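Local coordinates for UTP-glucose-1-phosphate uridylyltransferase 2 (Trypanosoma brucei, PDB 3GUE), which probably catalyses the reversible transfer of a uridylyl group from UTP to glucose 1-phosphate, giving UDP-glucose and diphosphate, at residues S53-L58 with R274-R279; F110-L115 with P148-V153; L130-S133 with E139-N142. One frame throughout, in Å; residues are numbered along the deposited sequence.

Contact 1: S53-L58 with R274-R279; sequences SPVESL and RRFVLR. Unlike the reference sequence in segment 53-58: S53 (reference Phe).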
# COMPACT_ATOMS: atom_id res chain seq x y z
N SER A 53 2.38 16.98 -16.25
CA SER A 53 3.71 17.00 -16.84
C SER A 53 4.56 16.05 -16.02
O SER A 53 4.31 15.90 -14.82
CB SER A 53 4.28 18.40 -16.75
OG SER A 53 3.58 19.24 -17.63
N PRO A 54 5.55 15.38 -16.64
CA PRO A 54 6.43 14.50 -15.87
C PRO A 54 7.40 15.23 -14.91
O PRO A 54 7.86 16.33 -15.19
CB PRO A 54 7.20 13.74 -16.95
CG PRO A 54 7.17 14.64 -18.14
CD PRO A 54 5.88 15.38 -18.08
N VAL A 55 7.67 14.60 -13.78
CA VAL A 55 8.74 15.02 -12.88
C VAL A 55 10.08 14.46 -13.37
O VAL A 55 10.35 13.25 -13.28
CB VAL A 55 8.48 14.54 -11.42
CG1 VAL A 55 9.64 14.96 -10.51
CG2 VAL A 55 7.18 15.07 -10.90
N GLU A 56 10.94 15.37 -13.84
CA GLU A 56 12.18 15.03 -14.54
C GLU A 56 13.37 14.84 -13.61
O GLU A 56 14.35 14.15 -13.94
CB GLU A 56 12.48 16.10 -15.59
CG GLU A 56 13.00 17.45 -15.05
CD GLU A 56 11.91 18.51 -14.76
OE1 GLU A 56 10.79 18.17 -14.28
OE2 GLU A 56 12.22 19.70 -15.01
N SER A 57 13.29 15.46 -12.43
CA SER A 57 14.38 15.39 -11.49
C SER A 57 13.86 15.51 -10.07
O SER A 57 12.77 16.08 -9.87
CB SER A 57 15.45 16.44 -11.80
OG SER A 57 15.02 17.74 -11.49
N LEU A 58 14.60 14.90 -9.13
CA LEU A 58 14.35 15.00 -7.68
C LEU A 58 15.63 14.85 -6.83
O LEU A 58 16.57 14.20 -7.26
CB LEU A 58 13.33 13.95 -7.21
CG LEU A 58 11.84 14.04 -7.51
CD1 LEU A 58 11.16 12.73 -7.05
CD2 LEU A 58 11.19 15.25 -6.84
N ARG A 274 4.02 25.45 -10.26
CA ARG A 274 4.10 23.99 -10.21
C ARG A 274 3.70 23.43 -8.86
O ARG A 274 4.19 23.89 -7.82
CB ARG A 274 5.53 23.53 -10.49
CG ARG A 274 6.09 23.90 -11.84
CD ARG A 274 6.22 22.69 -12.74
NE ARG A 274 4.95 22.25 -13.32
CZ ARG A 274 4.82 21.69 -14.52
NH1 ARG A 274 5.88 21.52 -15.30
NH2 ARG A 274 3.61 21.32 -14.96
N ARG A 275 2.84 22.42 -8.86
CA ARG A 275 2.54 21.68 -7.65
C ARG A 275 2.64 20.19 -7.98
O ARG A 275 2.41 19.79 -9.13
CB ARG A 275 1.15 22.03 -7.09
CG ARG A 275 0.55 23.32 -7.65
CD ARG A 275 -0.52 23.95 -6.75
NE ARG A 275 0.05 24.84 -5.73
CZ ARG A 275 -0.47 26.01 -5.36
NH1 ARG A 275 -1.59 26.45 -5.93
NH2 ARG A 275 0.12 26.75 -4.44
N PHE A 276 3.04 19.40 -6.99
CA PHE A 276 3.07 17.95 -7.11
C PHE A 276 1.66 17.40 -7.26
O PHE A 276 0.71 17.94 -6.70
CB PHE A 276 3.68 17.33 -5.85
CG PHE A 276 5.19 17.32 -5.82
CD1 PHE A 276 5.94 16.75 -6.85
CD2 PHE A 276 5.87 17.79 -4.70
CE1 PHE A 276 7.31 16.69 -6.79
CE2 PHE A 276 7.24 17.74 -4.64
CZ PHE A 276 7.96 17.19 -5.69
N VAL A 277 1.53 16.32 -8.04
CA VAL A 277 0.33 15.51 -8.05
C VAL A 277 0.71 14.03 -7.96
O VAL A 277 1.75 13.61 -8.47
CB VAL A 277 -0.66 15.77 -9.28
CG1 VAL A 277 -0.59 17.22 -9.79
CG2 VAL A 277 -0.43 14.78 -10.41
N LEU A 278 -0.13 13.25 -7.31
CA LEU A 278 0.05 11.82 -7.24
C LEU A 278 -1.02 11.22 -8.15
O LEU A 278 -2.22 11.53 -8.01
CB LEU A 278 -0.08 11.34 -5.79
CG LEU A 278 -0.04 9.84 -5.45
CD1 LEU A 278 1.32 9.25 -5.74
CD2 LEU A 278 -0.41 9.67 -3.94
N ARG A 279 -0.61 10.47 -9.16
CA ARG A 279 -1.60 9.74 -9.95
C ARG A 279 -1.57 8.25 -9.62
O ARG A 279 -0.61 7.55 -9.98
CB ARG A 279 -1.43 9.96 -11.43
CG ARG A 279 -2.55 9.31 -12.24
CD ARG A 279 -2.51 9.62 -13.68
NE ARG A 279 -1.25 9.28 -14.34
CZ ARG A 279 -1.06 9.40 -15.65
NH1 ARG A 279 -2.05 9.84 -16.41
NH2 ARG A 279 0.11 9.09 -16.19
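S53 and R274 meet at one end of this surface contact between the two outer strands of a three-stranded antiparallel sheet. Strand 257-262 runs between them, bonded through its backbone to S53 on one flank and to R275, V277 and R279 on the other, so the segments meet by side chains alone. S53, at a position where the reference sequence has phenylalanine, offers OG to the edge of the guanidinium, near its plane. The bond from R274 NH2 is fairly straight (160° at the hydrogen) but weak, NH2 lying 3.4 Å from OG. S53 CB sits almost as near, 3.5 Å from the same NH2. R274 comes back over the middle strand because its chain bends at both chi2 (-109°) and chi3; its NE makes a long, weak ion pair with D263. Further along, V55 brings CG2 to the edge of the F276 ring, 4.4 Å from CE1. E56 keeps its carboxylate at a distance, OE1 being 6.0 Å from R274 NH1, which may give a slight attraction at most, without contact. The segment then bends so that L58 returns to the same ring from beyond V55. Its CD2 lies 3.9 Å from F276 CZ and 4.1 Å from CE1, again at the rim and near the ring plane. F276 thus takes both aliphatic groups on its edge, while its ring meets that of Y261 with the planes close to parallel, and F300 adjoins both V55 and L58. The chemistry is therefore split: a weak polar link at the S53 end that solvent could readily compete with, and an apolar patch round F276 that depends on shape rather than direction.

Contact 2: F110-L115 with P148-V153; sequences FTALQL and PTLYEV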
# COMPACT_ATOMS: atom_id res chain seq x y z
N PHE A 110 7.31 -10.07 10.76
CA PHE A 110 8.40 -9.14 10.36
C PHE A 110 8.26 -7.70 10.88
O PHE A 110 9.24 -7.15 11.37
CB PHE A 110 8.69 -9.21 8.86
CG PHE A 110 9.44 -10.45 8.46
CD1 PHE A 110 10.76 -10.63 8.86
CD2 PHE A 110 8.82 -11.45 7.68
CE1 PHE A 110 11.48 -11.80 8.52
CE2 PHE A 110 9.52 -12.60 7.33
CZ PHE A 110 10.86 -12.78 7.74
N THR A 111 7.04 -7.15 10.87
CA THR A 111 6.74 -5.83 11.45
C THR A 111 6.96 -5.79 12.97
O THR A 111 7.60 -4.86 13.46
CB THR A 111 5.27 -5.37 11.11
OG1 THR A 111 5.13 -5.18 9.70
CG2 THR A 111 4.90 -4.08 11.84
N ALA A 112 6.44 -6.79 13.69
CA ALA A 112 6.63 -6.90 15.14
C ALA A 112 8.10 -7.09 15.55
O ALA A 112 8.54 -6.55 16.57
CB ALA A 112 5.78 -8.03 15.73
N LEU A 113 8.83 -7.87 14.75
CA LEU A 113 10.24 -8.16 15.00
C LEU A 113 11.14 -6.98 14.67
O LEU A 113 12.14 -6.75 15.36
CB LEU A 113 10.68 -9.41 14.21
CG LEU A 113 10.19 -10.82 14.64
CD1 LEU A 113 10.59 -11.84 13.61
CD2 LEU A 113 10.64 -11.25 16.03
N GLN A 114 10.81 -6.25 13.60
CA GLN A 114 11.50 -5.01 13.21
C GLN A 114 11.40 -3.97 14.33
O GLN A 114 12.39 -3.35 14.68
CB GLN A 114 10.89 -4.43 11.93
CG GLN A 114 11.37 -5.11 10.65
CD GLN A 114 10.58 -4.75 9.42
OE1 GLN A 114 9.80 -3.77 9.42
NE2 GLN A 114 10.77 -5.52 8.35
N LEU A 115 10.20 -3.84 14.90
CA LEU A 115 9.92 -2.81 15.91
C LEU A 115 10.69 -3.12 17.16
O LEU A 115 11.30 -2.24 17.78
CB LEU A 115 8.41 -2.80 16.21
CG LEU A 115 7.89 -1.90 17.34
CD1 LEU A 115 7.98 -0.42 16.94
CD2 LEU A 115 6.46 -2.30 17.68
N PRO A 148 2.99 -10.67 23.19
CA PRO A 148 2.40 -10.04 24.39
C PRO A 148 2.74 -8.56 24.58
O PRO A 148 1.88 -7.82 25.10
CB PRO A 148 2.96 -10.89 25.53
CG PRO A 148 3.11 -12.25 24.92
CD PRO A 148 3.67 -11.93 23.53
N THR A 149 3.94 -8.13 24.18
CA THR A 149 4.37 -6.71 24.27
C THR A 149 3.35 -5.82 23.56
O THR A 149 2.97 -4.75 24.07
CB THR A 149 5.78 -6.45 23.65
OG1 THR A 149 6.79 -7.19 24.35
CG2 THR A 149 6.13 -4.95 23.70
N LEU A 150 2.89 -6.30 22.41
CA LEU A 150 1.90 -5.61 21.59
C LEU A 150 0.46 -5.90 22.04
O LEU A 150 -0.34 -4.97 22.19
CB LEU A 150 2.10 -5.95 20.11
CG LEU A 150 3.52 -5.71 19.56
CD1 LEU A 150 3.61 -6.08 18.10
CD2 LEU A 150 3.99 -4.24 19.78
N TYR A 151 0.15 -7.18 22.25
CA TYR A 151 -1.22 -7.63 22.63
C TYR A 151 -1.79 -6.94 23.87
O TYR A 151 -2.94 -6.49 23.85
CB TYR A 151 -1.29 -9.15 22.80
CG TYR A 151 -2.71 -9.64 22.94
CD1 TYR A 151 -3.52 -9.83 21.81
CD2 TYR A 151 -3.27 -9.88 24.21
CE1 TYR A 151 -4.85 -10.24 21.94
CE2 TYR A 151 -4.60 -10.31 24.34
CZ TYR A 151 -5.37 -10.48 23.20
OH TYR A 151 -6.68 -10.90 23.30
N GLU A 152 -0.98 -6.85 24.94
CA GLU A 152 -1.44 -6.29 26.21
C GLU A 152 -1.78 -4.79 26.15
O GLU A 152 -2.41 -4.25 27.07
CB GLU A 152 -0.45 -6.60 27.33
CG GLU A 152 -0.19 -8.11 27.54
CD GLU A 152 0.97 -8.45 28.52
OE1 GLU A 152 1.79 -7.54 28.84
OE2 GLU A 152 1.04 -9.63 28.97
N VAL A 153 -1.36 -4.13 25.07
CA VAL A 153 -1.67 -2.70 24.84
C VAL A 153 -2.29 -2.45 23.45
O VAL A 153 -2.36 -1.30 22.98
CB VAL A 153 -0.43 -1.78 25.07
CG1 VAL A 153 0.03 -1.88 26.51
CG2 VAL A 153 0.71 -2.10 24.11
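L150 is the residue of 148-153 that reaches helix 107-122, inserting its forked end against A112 and L115, which lie one helical turn apart on the facing surface. The short helix 148-151 begins at P148; P148 O accepts E152 N at 3.0 Å and so closes a turn that holds L150 on the inward side. L150 itself divides its two methyls between two neighbours. Its CD1, at the extended end of the chain (chi2 180°), stops 3.8 Å from A112 CB; the small alanine leaves the tip of the leucine close to the helix surface. The other branch, CD2, meets L115 CD2 at 3.8 Å, methyl against methyl, the two leucines crossing at a slant. L115 can extend this methyl toward L150 because its CG stands opposite the backbone N (chi1 174°). Y151 turns to another side and packs on R145. Beyond it the chain leaves the turn with V153 N bonded to L150 O at 3.2 Å, and V153 takes the N-cap position of helix 154-158. I158 of that helix touches both L150 and V153, while Y147 adds to the cover over A112. Next to this surface helix 107-122 lies against the main sheet, T111 and L115 both resting on F128 of strand 128-132; it is the helical part of the crossover from strand 77-83 to that strand. All three touching residues are buried, and the closest CA atoms, those of A112 and L150, are 8.1 Å apart. With four methyl groups and no polar atom at the interface, cohesion here comes from dispersion and exclusion of water, and a polar partner is neither offered nor needed.

Contact 3: L130-S133 with E139-N142; sequences LMNS and ETKN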
# COMPACT_ATOMS: atom_id res chain seq x y z
N LEU A 130 -1.10 0.42 14.35
CA LEU A 130 -1.50 -0.29 13.15
C LEU A 130 -2.89 0.27 12.85
O LEU A 130 -3.79 0.29 13.71
CB LEU A 130 -1.54 -1.81 13.42
CG LEU A 130 -0.26 -2.66 13.47
CD1 LEU A 130 -0.54 -3.87 14.34
CD2 LEU A 130 0.20 -3.15 12.07
N MET A 131 -3.06 0.79 11.64
CA MET A 131 -4.36 1.25 11.22
C MET A 131 -5.13 0.06 10.66
O MET A 131 -4.82 -0.45 9.56
CB MET A 131 -4.27 2.37 10.20
CG MET A 131 -5.63 3.02 9.90
SD MET A 131 -5.49 4.53 8.96
CE MET A 131 -5.45 3.91 7.25
N ASN A 132 -6.16 -0.33 11.40
CA ASN A 132 -7.00 -1.46 11.05
C ASN A 132 -8.36 -1.00 10.55
O ASN A 132 -8.73 0.12 10.79
CB ASN A 132 -7.09 -2.45 12.22
CG ASN A 132 -5.70 -2.95 12.69
OD1 ASN A 132 -4.78 -3.04 11.91
ND2 ASN A 132 -5.57 -3.26 13.96
N SER A 133 -9.04 -1.84 9.77
CA SER A 133 -10.42 -1.61 9.36
C SER A 133 -11.32 -2.68 10.01
O SER A 133 -10.82 -3.58 10.70
CB SER A 133 -10.52 -1.73 7.84
OG SER A 133 -10.23 -3.07 7.45
N GLU A 139 -8.86 -10.39 13.36
CA GLU A 139 -7.79 -11.32 12.97
C GLU A 139 -6.39 -10.85 13.36
O GLU A 139 -5.55 -11.67 13.76
CB GLU A 139 -7.81 -11.56 11.45
CG GLU A 139 -8.80 -12.61 11.02
CD GLU A 139 -8.45 -13.21 9.70
OE1 GLU A 139 -9.33 -13.22 8.81
OE2 GLU A 139 -7.29 -13.67 9.53
N THR A 140 -6.14 -9.55 13.19
CA THR A 140 -4.88 -8.92 13.59
C THR A 140 -4.70 -8.99 15.10
O THR A 140 -3.62 -9.39 15.59
CB THR A 140 -4.79 -7.42 13.12
OG1 THR A 140 -4.86 -7.35 11.70
CG2 THR A 140 -3.49 -6.80 13.52
N LYS A 141 -5.74 -8.62 15.85
CA LYS A 141 -5.68 -8.68 17.30
C LYS A 141 -5.35 -10.10 17.76
O LYS A 141 -4.44 -10.29 18.57
CB LYS A 141 -6.98 -8.20 17.97
CG LYS A 141 -6.85 -8.12 19.49
CD LYS A 141 -8.05 -7.46 20.17
CE LYS A 141 -7.84 -7.47 21.63
NZ LYS A 141 -8.68 -6.44 22.30
N ASN A 142 -6.06 -11.10 17.21
CA ASN A 142 -5.85 -12.48 17.68
C ASN A 142 -4.47 -13.00 17.30
O ASN A 142 -3.84 -13.69 18.11
CB ASN A 142 -6.96 -13.44 17.24
CG ASN A 142 -7.18 -14.57 18.26
OD1 ASN A 142 -7.74 -14.34 19.36
ND2 ASN A 142 -6.74 -15.78 17.92
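T140 turns its methyl toward L130 and N132 across a beta-alpha-beta crossover of the GT-A fold, in which strand 128-132 is followed by helix 137-143 and the chain later returns to the parallel strand 159-161. The packed side is small and buried. With CG2 opposite the backbone N and OG1 beside it (chi1 -61°), T140 points the methyl at the strand: CG2 lies 4.1 Å from N132 ND2 and 4.2 Å from L130 CD1. Both are loose van der Waals approaches. The amide of N132 makes its bonds elsewhere: ND2 goes to E159 OE2, and OD1 accepts from N83 ND2. The hydroxyl of T140 is on the buried side too, bonded to T136 O, just before the helix begins. L108 of helix 107-122 fills in against both L130 and T140. On the opposite face of the strand M131 touches the bound UDP-glucose. The solvent side of the helix is looser. E139 and N142 are exposed and make no contact with the strand; N142 OD1 instead bonds R145 NE, and K141 leads its amine off to a salt bridge with D155. N83, a UDP-glucose-binding residue, is held by strand and helix together, its ND2 hydrogen-bonded to both N132 OD1 and T140 OG1.

Overall arrangement
Contacts 2 and 3 are neighbours, their centres about 12 Å apart, and they touch where Y151 CE1 packs 3.4 Å from K141 O. Helix 107-122 leads into strand 128-132, and helix 137-143 is followed by helix 148-151, so contact 3 joins the sheet to a helix over it and contact 2 packs helix on helix. Contact 1 lies on the other side of the chain's centre, its centre about 37 Å from that of contact 2 and 34 Å from that of contact 3. UDP-glucose nevertheless connects contacts 1 and 3, touching L278 of segment 274-279 and M131 of segment 130-133. In contact 2 the L150 side chain is about 11 Å from that of N83.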